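Local coordinates for putative HTH-type transcriptional regulator ybaQ (Escherichia coli, PDB 2EBY), which probably binds DNA through a Cro/C1-type helix-turn-helix and so is likely to regulate transcription, at the interface of chains A and B. Residues are numbered along the deposited sequence; one frame, centred on the assembly and turned at random. Chains: chain A/B, Putative HTH-type transcriptional regulator ybaQ.

Contact 1: the interface of chains A and B. Residues chain A 33, 61-62; chain B 92-93, 95-97.
In the Cro/C1-type helix-turn-helix fold of this VapA/VapI family protein, helix 53-63 of chain A presents A:Lys61 and A:Val62 to the end of helix 86-93 of chain B and the extended stretch B:Ile95 to B:Thr97 that follows it. The terminal amino group of A:Lys61 is gripped by two backbone carbonyls of that segment. NZ donates to O of B:Leu92 at 2.6 Å, almost end-on to the carbonyl (C=O...N angle 165°), and to O of B:Ile95 at 3.0 Å, where it lies in the carbonyl plane on a lone pair, at 135°. The lysine chain starts with CG opposite the backbone N (chi1 175°) and is bent at chi2 and chi4, which brings NZ round to both oxygens. On the way its CG passes CG2 of B:Ile95 at 3.5 Å, the two side chains running past each other in opposite directions. The same CG2 branch meets CG2 of A:Val62 at 3.5 Å, a tight methyl pair in which the side chains cross at about a right angle, and it also lies 3.4 Å from the backbone O of A:Leu33. The isoleucine methyl is therefore lodged between helix 27-34 and helix 53-63 of the partner. Farther along, CD2 of A:Leu33 packs against CB of B:Glu96 at 3.9 Å, while CG2 of B:Thr97 approaches the backbone O of A:Lys61 at 3.4 Å.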
ATOM      1  N   LEU A  33      -8.501 -12.290 -19.686  1.00 35.45           N
ATOM      2  CA  LEU A  33      -7.562 -11.309 -20.212  1.00 36.29           C
ATOM      3  C   LEU A  33      -6.450 -11.083 -19.176  1.00 36.64           C
ATOM      4  O   LEU A  33      -5.263 -11.115 -19.503  1.00 36.09           O
ATOM      5  CB  LEU A  33      -8.267  -9.978 -20.505  1.00 35.77           C
ATOM      6  CG  LEU A  33      -9.176  -9.894 -21.736  1.00 37.36           C
ATOM      7  CD1 LEU A  33      -9.825  -8.512 -21.852  1.00 36.57           C
ATOM      8  CD2 LEU A  33      -8.338 -10.187 -22.967  1.00 38.32           C
ATOM      9  N   LYS A  61      -1.911  -3.160 -18.046  1.00 30.64           N
ATOM     10  CA  LYS A  61      -1.669  -3.784 -19.343  1.00 34.82           C
ATOM     11  C   LYS A  61      -2.955  -3.974 -20.157  1.00 36.32           C
ATOM     12  O   LYS A  61      -3.016  -3.589 -21.324  1.00 37.68           O
ATOM     13  CB  LYS A  61      -0.947  -5.124 -19.138  1.00 36.12           C
ATOM     14  CG  LYS A  61      -0.723  -5.952 -20.398  1.00 40.29           C
ATOM     15  CD  LYS A  61       0.242  -5.295 -21.365  1.00 43.78           C
ATOM     16  CE  LYS A  61       0.435  -6.148 -22.622  1.00 46.05           C
ATOM     17  NZ  LYS A  61       1.054  -7.478 -22.345  1.00 45.62           N
ATOM     18  N   VAL A  62      -3.984  -4.541 -19.533  1.00 37.47           N
ATOM     19  CA  VAL A  62      -5.257  -4.783 -20.205  1.00 37.54           C
ATOM     20  C   VAL A  62      -5.986  -3.513 -20.644  1.00 38.49           C
ATOM     21  O   VAL A  62      -6.570  -3.466 -21.729  1.00 37.90           O
ATOM     22  CB  VAL A  62      -6.223  -5.624 -19.302  1.00 38.09           C
ATOM     23  CG1 VAL A  62      -7.618  -5.651 -19.895  1.00 35.42           C
ATOM     24  CG2 VAL A  62      -5.698  -7.051 -19.157  1.00 36.96           C
TER
ATOM     25  N   LEU B  92       2.901 -11.033 -17.660  1.00 39.91           N
ATOM     26  CA  LEU B  92       2.394  -9.751 -18.129  1.00 40.76           C
ATOM     27  C   LEU B  92       2.699  -9.624 -19.612  1.00 41.96           C
ATOM     28  O   LEU B  92       2.074  -8.835 -20.320  1.00 42.38           O
ATOM     29  CB  LEU B  92       3.052  -8.601 -17.360  1.00 40.09           C
ATOM     30  CG  LEU B  92       2.727  -8.571 -15.864  1.00 39.46           C
ATOM     31  CD1 LEU B  92       3.730  -7.709 -15.110  1.00 37.06           C
ATOM     32  CD2 LEU B  92       1.305  -8.061 -15.683  1.00 36.95           C
ATOM     33  N   GLY B  93       3.665 -10.415 -20.065  1.00 42.53           N
ATOM     34  CA  GLY B  93       4.061 -10.413 -21.458  1.00 44.73           C
ATOM     35  C   GLY B  93       3.014 -10.969 -22.402  1.00 46.30           C
ATOM     36  O   GLY B  93       2.828 -10.432 -23.491  1.00 46.47           O
ATOM     37  N   ILE B  95      -0.280 -11.130 -21.722  1.00 47.55           N
ATOM     38  CA  ILE B  95      -1.615 -10.622 -21.414  1.00 47.39           C
ATOM     39  C   ILE B  95      -2.114  -9.848 -22.622  1.00 48.46           C
ATOM     40  O   ILE B  95      -1.410  -8.992 -23.158  1.00 48.27           O
ATOM     41  CB  ILE B  95      -1.625  -9.679 -20.177  1.00 46.39           C
ATOM     42  CG1 ILE B  95      -1.621 -10.509 -18.892  1.00 45.71           C
ATOM     43  CG2 ILE B  95      -2.844  -8.764 -20.220  1.00 43.72           C
ATOM     44  CD1 ILE B  95      -1.636  -9.679 -17.633  1.00 46.04           C
ATOM     45  N   GLU B  96      -3.331 -10.166 -23.047  1.00 49.29           N
ATOM     46  CA  GLU B  96      -3.954  -9.521 -24.193  1.00 51.65           C
ATOM     47  C   GLU B  96      -4.710  -8.304 -23.673  1.00 51.59           C
ATOM     48  O   GLU B  96      -5.377  -8.393 -22.642  1.00 51.57           O
ATOM     49  CB  GLU B  96      -4.926 -10.503 -24.852  1.00 53.58           C
ATOM     50  CG  GLU B  96      -5.607  -9.993 -26.106  1.00 56.67           C
ATOM     51  CD  GLU B  96      -6.786 -10.860 -26.500  1.00 59.07           C
ATOM     52  OE1 GLU B  96      -6.645 -12.101 -26.444  1.00 59.61           O
ATOM     53  OE2 GLU B  96      -7.847 -10.306 -26.865  1.00 59.96           O
ATOM     54  N   THR B  97      -4.619  -7.179 -24.378  1.00 50.23           N
ATOM     55  CA  THR B  97      -5.297  -5.964 -23.937  1.00 49.66           C
ATOM     56  C   THR B  97      -6.754  -5.893 -24.395  1.00 49.21           C
ATOM     57  O   THR B  97      -7.144  -6.532 -25.373  1.00 47.38           O
ATOM     58  CB  THR B  97      -4.561  -4.699 -24.428  1.00 50.93           C
ATOM     59  OG1 THR B  97      -4.971  -4.390 -25.766  1.00 52.01           O
ATOM     60  CG2 THR B  97      -3.050  -4.913 -24.402  1.00 48.71           C
TER

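Contact 2: the interface of chains A and B. Residues chain A 25, 29, 33; chain B 98, 101.
B:Tyr101, on helix 98-103 of chain B, reaches across to A:Leu25, A:Glu29 and A:Leu33, and can be followed outward from its backbone. Its CB lies 3.9 Å from CD2 of A:Leu33, and CG stays near both methyls of that leucine, whose side chain runs obliquely to the tyrosine. The first torsion (chi1 -175°) turns the ring away from the tyrosine's own backbone N and extends it over chain A. On one flank of the ring, CD2 and then CE2 meet CD1 of A:Leu25, with CE2 the nearer at 3.5 Å. The other methyl of this leucine, CD2, is left to touch CG2 of B:Val98 at 3.8 Å. At the tip, the phenol OH donates a hydrogen bond to the carboxylate OE2 of A:Glu29; the modelled separation of 2.4 Å is very short, so its exact length is doubtful. OE2 sits at the ring's edge, in the ring plane, and the carboxylate is turned 79° from that plane. It is met on its anti side, 20° out of its own plane. A phenylalanine in place of B:Tyr101 would probably keep the leucine contacts but leave the carboxylate of A:Glu29 without its phenol donor. In the fold, A:Glu29 and A:Leu33 belong to helix 27-34, within the predicted helix-turn-helix, and A:Leu25 to the loop just before it; the C-terminal helix of chain B lies against both.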
ATOM      1  N   LEU A  25     -18.079  -5.800 -21.070  1.00 48.75           N
ATOM      2  CA  LEU A  25     -17.061  -6.835 -20.929  1.00 48.05           C
ATOM      3  C   LEU A  25     -17.430  -7.588 -19.652  1.00 47.73           C
ATOM      4  O   LEU A  25     -17.608  -6.974 -18.595  1.00 47.57           O
ATOM      5  CB  LEU A  25     -15.683  -6.182 -20.799  1.00 47.73           C
ATOM      6  CG  LEU A  25     -14.432  -7.058 -20.781  1.00 49.03           C
ATOM      7  CD1 LEU A  25     -14.258  -7.749 -22.120  1.00 49.27           C
ATOM      8  CD2 LEU A  25     -13.229  -6.185 -20.474  1.00 49.87           C
ATOM      9  N   GLU A  29     -14.719 -12.583 -18.902  1.00 42.44           N
ATOM     10  CA  GLU A  29     -13.913 -12.118 -20.026  1.00 42.00           C
ATOM     11  C   GLU A  29     -12.678 -11.383 -19.521  1.00 40.29           C
ATOM     12  O   GLU A  29     -11.571 -11.633 -19.984  1.00 39.23           O
ATOM     13  CB  GLU A  29     -14.736 -11.213 -20.948  1.00 42.55           C
ATOM     14  CG  GLU A  29     -15.721 -11.983 -21.824  1.00 45.43           C
ATOM     15  CD  GLU A  29     -16.586 -11.082 -22.681  1.00 44.58           C
ATOM     16  OE1 GLU A  29     -17.362 -10.290 -22.111  1.00 43.11           O
ATOM     17  OE2 GLU A  29     -16.492 -11.168 -23.922  1.00 45.80           O
ATOM     18  N   LEU A  33      -8.501 -12.290 -19.686  1.00 35.45           N
ATOM     19  CA  LEU A  33      -7.562 -11.309 -20.212  1.00 36.29           C
ATOM     20  C   LEU A  33      -6.450 -11.083 -19.176  1.00 36.64           C
ATOM     21  O   LEU A  33      -5.263 -11.115 -19.503  1.00 36.09           O
ATOM     22  CB  LEU A  33      -8.267  -9.978 -20.505  1.00 35.77           C
ATOM     23  CG  LEU A  33      -9.176  -9.894 -21.736  1.00 37.36           C
ATOM     24  CD1 LEU A  33      -9.825  -8.512 -21.852  1.00 36.57           C
ATOM     25  CD2 LEU A  33      -8.338 -10.187 -22.967  1.00 38.32           C
TER
ATOM     26  N   VAL B  98      -7.551  -5.106 -23.674  1.00 49.51           N
ATOM     27  CA  VAL B  98      -8.969  -4.948 -23.970  1.00 49.51           C
ATOM     28  C   VAL B  98      -9.198  -4.463 -25.403  1.00 51.35           C
ATOM     29  O   VAL B  98     -10.325  -4.482 -25.904  1.00 50.70           O
ATOM     30  CB  VAL B  98      -9.632  -3.961 -22.982  1.00 47.97           C
ATOM     31  CG1 VAL B  98      -9.363  -2.529 -23.408  1.00 47.88           C
ATOM     32  CG2 VAL B  98     -11.126  -4.232 -22.895  1.00 47.89           C
ATOM     33  N   TYR B 101      -8.911  -7.544 -27.837  1.00 51.04           N
ATOM     34  CA  TYR B 101     -10.057  -8.376 -27.501  1.00 49.73           C
ATOM     35  C   TYR B 101     -11.370  -7.865 -28.079  1.00 49.93           C
ATOM     36  O   TYR B 101     -11.935  -8.470 -28.991  1.00 49.70           O
ATOM     37  CB  TYR B 101     -10.212  -8.501 -25.984  1.00 47.14           C
ATOM     38  CG  TYR B 101     -11.309  -9.456 -25.593  1.00 43.92           C
ATOM     39  CD1 TYR B 101     -11.171 -10.826 -25.812  1.00 44.81           C
ATOM     40  CD2 TYR B 101     -12.511  -8.992 -25.069  1.00 43.72           C
ATOM     41  CE1 TYR B 101     -12.208 -11.718 -25.521  1.00 44.56           C
ATOM     42  CE2 TYR B 101     -13.557  -9.871 -24.773  1.00 44.50           C
ATOM     43  CZ  TYR B 101     -13.396 -11.233 -25.003  1.00 44.59           C
ATOM     44  OH  TYR B 101     -14.417 -12.108 -24.709  1.00 47.11           O
TER

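Contact 3: the interface of chains A and B. Residues chain A 57, 67; chain B 79, 82-83, 89, 92.
The ring of A:Phe57, on helix 53-63 of the Cro/C1-type helix-turn-helix fold, points towards helix 67-83 of chain B and is covered on both faces by valines. From the partner comes B:Val82, which approaches from the opposite direction and sets CG1 over the middle of one face, 3.5 Å from the ring centroid, a CH-pi contact. The opposite face is backed from its own chain by CG2 of A:Val67, 4.0 Å above the plane, so the ring is sandwiched between methyls of two chains. Around the rim, CE1 meets CD2 of B:Leu79 at 3.6 Å, the leucine crossing at a slant, and that methyl also reaches CG1 of A:Val67 at 4.0 Å. On the other side of the rim, CD2 of the phenylalanine touches CD1 of B:Leu92 at 3.8 Å. The carboxylate of B:Glu83 comes to the ring edge near CE2, its CD in the ring plane and its own plane turned 77° against the ring; the bend at chi2 (-74°) folds it back to this position. Behind the valine, NE2 of B:Gln89 donates to the backbone O of B:Val82 at 2.7 Å from above the carbonyl plane, tying helix 86-93 to the end of helix 67-83. Cutting A:Phe57 back to alanine is likely to open a gap between B:Val82 and A:Val67 and leave the methyls of B:Leu79 and B:Leu92 without the ring they pack on.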
ATOM      1  N   PHE A  57      -0.545  -4.055 -12.157  1.00 25.62           N
ATOM      2  CA  PHE A  57       0.242  -4.225 -13.384  1.00 26.67           C
ATOM      3  C   PHE A  57      -0.604  -4.894 -14.473  1.00 26.81           C
ATOM      4  O   PHE A  57      -0.529  -4.523 -15.642  1.00 26.54           O
ATOM      5  CB  PHE A  57       1.468  -5.106 -13.140  1.00 25.28           C
ATOM      6  CG  PHE A  57       2.701  -4.358 -12.694  1.00 27.69           C
ATOM      7  CD1 PHE A  57       2.757  -3.740 -11.449  1.00 24.44           C
ATOM      8  CD2 PHE A  57       3.828  -4.312 -13.519  1.00 26.06           C
ATOM      9  CE1 PHE A  57       3.916  -3.093 -11.026  1.00 29.53           C
ATOM     10  CE2 PHE A  57       4.991  -3.668 -13.109  1.00 28.17           C
ATOM     11  CZ  PHE A  57       5.040  -3.055 -11.859  1.00 28.93           C
ATOM     12  N   VAL A  67       0.279   2.060 -13.873  1.00 27.51           N
ATOM     13  CA  VAL A  67       0.040   1.192 -12.734  1.00 27.57           C
ATOM     14  C   VAL A  67      -0.539   2.043 -11.611  1.00 25.40           C
ATOM     15  O   VAL A  67      -1.437   1.619 -10.887  1.00 25.71           O
ATOM     16  CB  VAL A  67       1.343   0.541 -12.227  1.00 27.77           C
ATOM     17  CG1 VAL A  67       1.041  -0.338 -11.009  1.00 27.95           C
ATOM     18  CG2 VAL A  67       1.986  -0.285 -13.338  1.00 29.51           C
TER
ATOM     19  N   LEU B  79       6.802  -1.656  -6.338  1.00 23.65           N
ATOM     20  CA  LEU B  79       6.941  -1.693  -7.790  1.00 24.13           C
ATOM     21  C   LEU B  79       8.223  -2.429  -8.150  1.00 22.84           C
ATOM     22  O   LEU B  79       8.243  -3.228  -9.080  1.00 21.90           O
ATOM     23  CB  LEU B  79       6.965  -0.283  -8.384  1.00 24.71           C
ATOM     24  CG  LEU B  79       5.673   0.537  -8.318  1.00 28.33           C
ATOM     25  CD1 LEU B  79       5.929   1.928  -8.908  1.00 32.56           C
ATOM     26  CD2 LEU B  79       4.577  -0.155  -9.078  1.00 28.60           C
ATOM     27  N   VAL B  82       7.775  -6.231  -8.078  1.00 25.33           N
ATOM     28  CA  VAL B  82       7.074  -6.794  -9.228  1.00 25.38           C
ATOM     29  C   VAL B  82       7.919  -6.710 -10.503  1.00 26.81           C
ATOM     30  O   VAL B  82       7.882  -7.629 -11.323  1.00 27.39           O
ATOM     31  CB  VAL B  82       5.703  -6.107  -9.469  1.00 23.28           C
ATOM     32  CG1 VAL B  82       5.061  -6.650 -10.732  1.00 21.72           C
ATOM     33  CG2 VAL B  82       4.783  -6.368  -8.286  1.00 21.82           C
ATOM     34  N   GLU B  83       8.679  -5.626 -10.670  1.00 24.67           N
ATOM     35  CA  GLU B  83       9.522  -5.482 -11.854  1.00 26.92           C
ATOM     36  C   GLU B  83      10.597  -6.562 -11.872  1.00 26.91           C
ATOM     37  O   GLU B  83      11.008  -7.016 -12.933  1.00 25.24           O
ATOM     38  CB  GLU B  83      10.199  -4.100 -11.887  1.00 26.87           C
ATOM     39  CG  GLU B  83       9.248  -2.929 -12.064  1.00 27.77           C
ATOM     40  CD  GLU B  83       8.700  -2.791 -13.479  1.00 28.82           C
ATOM     41  OE1 GLU B  83       8.906  -3.706 -14.306  1.00 28.52           O
ATOM     42  OE2 GLU B  83       8.056  -1.755 -13.759  1.00 28.86           O
ATOM     43  N   GLN B  89       6.670 -11.094 -14.786  1.00 32.80           N
ATOM     44  CA  GLN B  89       6.910 -10.326 -16.003  1.00 34.74           C
ATOM     45  C   GLN B  89       6.547 -11.130 -17.260  1.00 35.96           C
ATOM     46  O   GLN B  89       5.913 -10.610 -18.189  1.00 35.41           O
ATOM     47  CB  GLN B  89       8.375  -9.876 -16.071  1.00 31.78           C
ATOM     48  CG  GLN B  89       8.743  -8.767 -15.082  1.00 31.79           C
ATOM     49  CD  GLN B  89       7.745  -7.617 -15.083  1.00 30.33           C
ATOM     50  OE1 GLN B  89       7.423  -7.062 -16.130  1.00 28.95           O
ATOM     51  NE2 GLN B  89       7.253  -7.257 -13.908  1.00 27.99           N
ATOM     52  N   LEU B  92       2.901 -11.033 -17.660  1.00 39.91           N
ATOM     53  CA  LEU B  92       2.394  -9.751 -18.129  1.00 40.76           C
ATOM     54  C   LEU B  92       2.699  -9.624 -19.612  1.00 41.96           C
ATOM     55  O   LEU B  92       2.074  -8.835 -20.320  1.00 42.38           O
ATOM     56  CB  LEU B  92       3.052  -8.601 -17.360  1.00 40.09           C
ATOM     57  CG  LEU B  92       2.727  -8.571 -15.864  1.00 39.46           C
ATOM     58  CD1 LEU B  92       3.730  -7.709 -15.110  1.00 37.06           C
ATOM     59  CD2 LEU B  92       1.305  -8.061 -15.683  1.00 36.95           C
TER

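Contact 4: the interface of chains A and B. Residues chain A 78-79, 82-83; chain B 53-54, 57.
A:Leu79 and B:Phe57 make the tight part of this contact: CD2 of the leucine lies 3.4 Å from CZ of the ring and almost as near CE1, the two side chains meeting at about a right angle. A:Val82, from the same helix, points toward the phenylalanine as the phenylalanine points toward it, with CG1 above one face, offset toward the rim, 3.9 Å from CD1. Its first torsion (chi1 169°) sends CG1 to the phenylalanine and leaves CG2 for the start of helix 53-63, where it touches CG2 of B:Thr53 at 3.8 Å and lies 4.0 Å from CA of B:Glu54. One valine thus spans the ring and the turn of helix before it. The packing gives way to water beside A:Asp78. Here OG1 of B:Thr53 lies 3.3 Å from CB of the aspartate, and the link between the polar groups runs through an ordered water, 2.9 Å from the threonine OG1 and 3.1 Å from the carboxylate OD2 of A:Asp78. The threonine therefore divides its branches, methyl toward the valine and hydroxyl toward the water. A:Glu83 is a looser neighbour, its OE2 coming no nearer than 4.5 Å to CZ of B:Phe57. In this helix-to-helix patch of the two-fold interface between Cro/C1-type helix-turn-helix proteins, the last turns of helix 67-83 of chain A rest on the first turns of helix 53-63 of chain B.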
ATOM      1  N   ASP A  78      -7.545   3.063   1.299  1.00 32.31           N
ATOM      2  CA  ASP A  78      -6.765   2.758   2.492  1.00 32.90           C
ATOM      3  C   ASP A  78      -6.793   3.934   3.464  1.00 33.13           C
ATOM      4  O   ASP A  78      -6.946   3.751   4.669  1.00 31.48           O
ATOM      5  CB  ASP A  78      -5.315   2.418   2.128  1.00 33.90           C
ATOM      6  CG  ASP A  78      -5.188   1.099   1.366  1.00 35.82           C
ATOM      7  OD1 ASP A  78      -6.029   0.195   1.568  1.00 38.89           O
ATOM      8  OD2 ASP A  78      -4.234   0.958   0.576  1.00 37.06           O
ATOM      9  N   LEU A  79      -6.653   5.141   2.931  1.00 33.34           N
ATOM     10  CA  LEU A  79      -6.671   6.338   3.753  1.00 36.99           C
ATOM     11  C   LEU A  79      -8.033   6.518   4.406  1.00 37.41           C
ATOM     12  O   LEU A  79      -8.116   6.850   5.584  1.00 37.15           O
ATOM     13  CB  LEU A  79      -6.327   7.562   2.907  1.00 39.99           C
ATOM     14  CG  LEU A  79      -4.824   7.812   2.785  1.00 43.38           C
ATOM     15  CD1 LEU A  79      -4.507   8.565   1.505  1.00 44.78           C
ATOM     16  CD2 LEU A  79      -4.359   8.587   4.006  1.00 44.29           C
ATOM     17  N   VAL A  82      -8.567   4.178   7.484  1.00 42.36           N
ATOM     18  CA  VAL A  82      -7.882   4.572   8.709  1.00 41.20           C
ATOM     19  C   VAL A  82      -8.597   5.751   9.355  1.00 41.36           C
ATOM     20  O   VAL A  82      -8.786   5.781  10.569  1.00 39.69           O
ATOM     21  CB  VAL A  82      -6.410   4.957   8.439  1.00 40.59           C
ATOM     22  CG1 VAL A  82      -5.804   5.614   9.675  1.00 38.53           C
ATOM     23  CG2 VAL A  82      -5.610   3.714   8.064  1.00 37.43           C
ATOM     24  N   GLU A  83      -9.001   6.714   8.533  1.00 42.97           N
ATOM     25  CA  GLU A  83      -9.695   7.909   9.010  1.00 46.16           C
ATOM     26  C   GLU A  83     -11.053   7.631   9.640  1.00 46.35           C
ATOM     27  O   GLU A  83     -11.532   8.416  10.457  1.00 46.74           O
ATOM     28  CB  GLU A  83      -9.877   8.898   7.861  1.00 47.80           C
ATOM     29  CG  GLU A  83      -8.626   9.678   7.518  1.00 52.52           C
ATOM     30  CD  GLU A  83      -8.705  10.315   6.148  1.00 54.67           C
ATOM     31  OE1 GLU A  83      -9.833  10.487   5.638  1.00 56.64           O
ATOM     32  OE2 GLU A  83      -7.642  10.651   5.584  1.00 57.03           O
TER
ATOM     33  N   THR B  53      -0.862   1.486   5.918  1.00 26.26           N
ATOM     34  CA  THR B  53      -1.264   2.888   5.943  1.00 28.64           C
ATOM     35  C   THR B  53      -1.369   3.373   7.390  1.00 26.75           C
ATOM     36  O   THR B  53      -0.961   4.487   7.716  1.00 25.51           O
ATOM     37  CB  THR B  53      -2.627   3.077   5.236  1.00 30.35           C
ATOM     38  OG1 THR B  53      -2.502   2.700   3.863  1.00 34.68           O
ATOM     39  CG2 THR B  53      -3.079   4.527   5.306  1.00 30.32           C
ATOM     40  N   GLU B  54      -1.908   2.512   8.248  1.00 26.25           N
ATOM     41  CA  GLU B  54      -2.085   2.813   9.666  1.00 27.16           C
ATOM     42  C   GLU B  54      -0.746   3.086  10.348  1.00 26.21           C
ATOM     43  O   GLU B  54      -0.593   4.067  11.072  1.00 26.25           O
ATOM     44  CB  GLU B  54      -2.786   1.640  10.364  1.00 27.93           C
ATOM     45  CG  GLU B  54      -3.017   1.849  11.859  1.00 34.19           C
ATOM     46  CD  GLU B  54      -3.715   0.669  12.519  1.00 36.90           C
ATOM     47  OE1 GLU B  54      -4.777   0.253  12.014  1.00 38.77           O
ATOM     48  OE2 GLU B  54      -3.215   0.160  13.544  1.00 39.37           O
ATOM     49  N   PHE B  57       0.641   6.389   9.438  1.00 25.88           N
ATOM     50  CA  PHE B  57       0.092   7.499  10.211  1.00 28.28           C
ATOM     51  C   PHE B  57       0.793   7.597  11.559  1.00 25.69           C
ATOM     52  O   PHE B  57       1.093   8.687  12.022  1.00 25.82           O
ATOM     53  CB  PHE B  57      -1.403   7.321  10.462  1.00 32.56           C
ATOM     54  CG  PHE B  57      -2.266   7.872   9.371  1.00 35.76           C
ATOM     55  CD1 PHE B  57      -2.483   7.156   8.202  1.00 36.42           C
ATOM     56  CD2 PHE B  57      -2.874   9.108   9.522  1.00 38.30           C
ATOM     57  CE1 PHE B  57      -3.289   7.673   7.191  1.00 37.99           C
ATOM     58  CE2 PHE B  57      -3.681   9.632   8.519  1.00 42.04           C
ATOM     59  CZ  PHE B  57      -3.893   8.909   7.353  1.00 39.79           C
TER
HETATM   60  O   HOH W   1      -1.984   3.070   1.018  1.00 47.01           O

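Contacts 1, 2 and 3 form a continuous run along one side of the dimer: the centres of their C-alpha atoms are about 9 Å apart for contacts 1 and 2, which share A:Leu33, and about 11 Å for contacts 1 and 3, which share B:Leu92. Contact 4 lies about 24 Å from contact 3 and 33 Å from contact 2. It pairs the same two helices, 53-63 and 67-83, as contact 3 but with the chains exchanged, as the two-fold symmetry leads one to expect. Each chain thus extends its C-terminal helices over its partner, an arrangement suggesting, though not proving, a biological dimer.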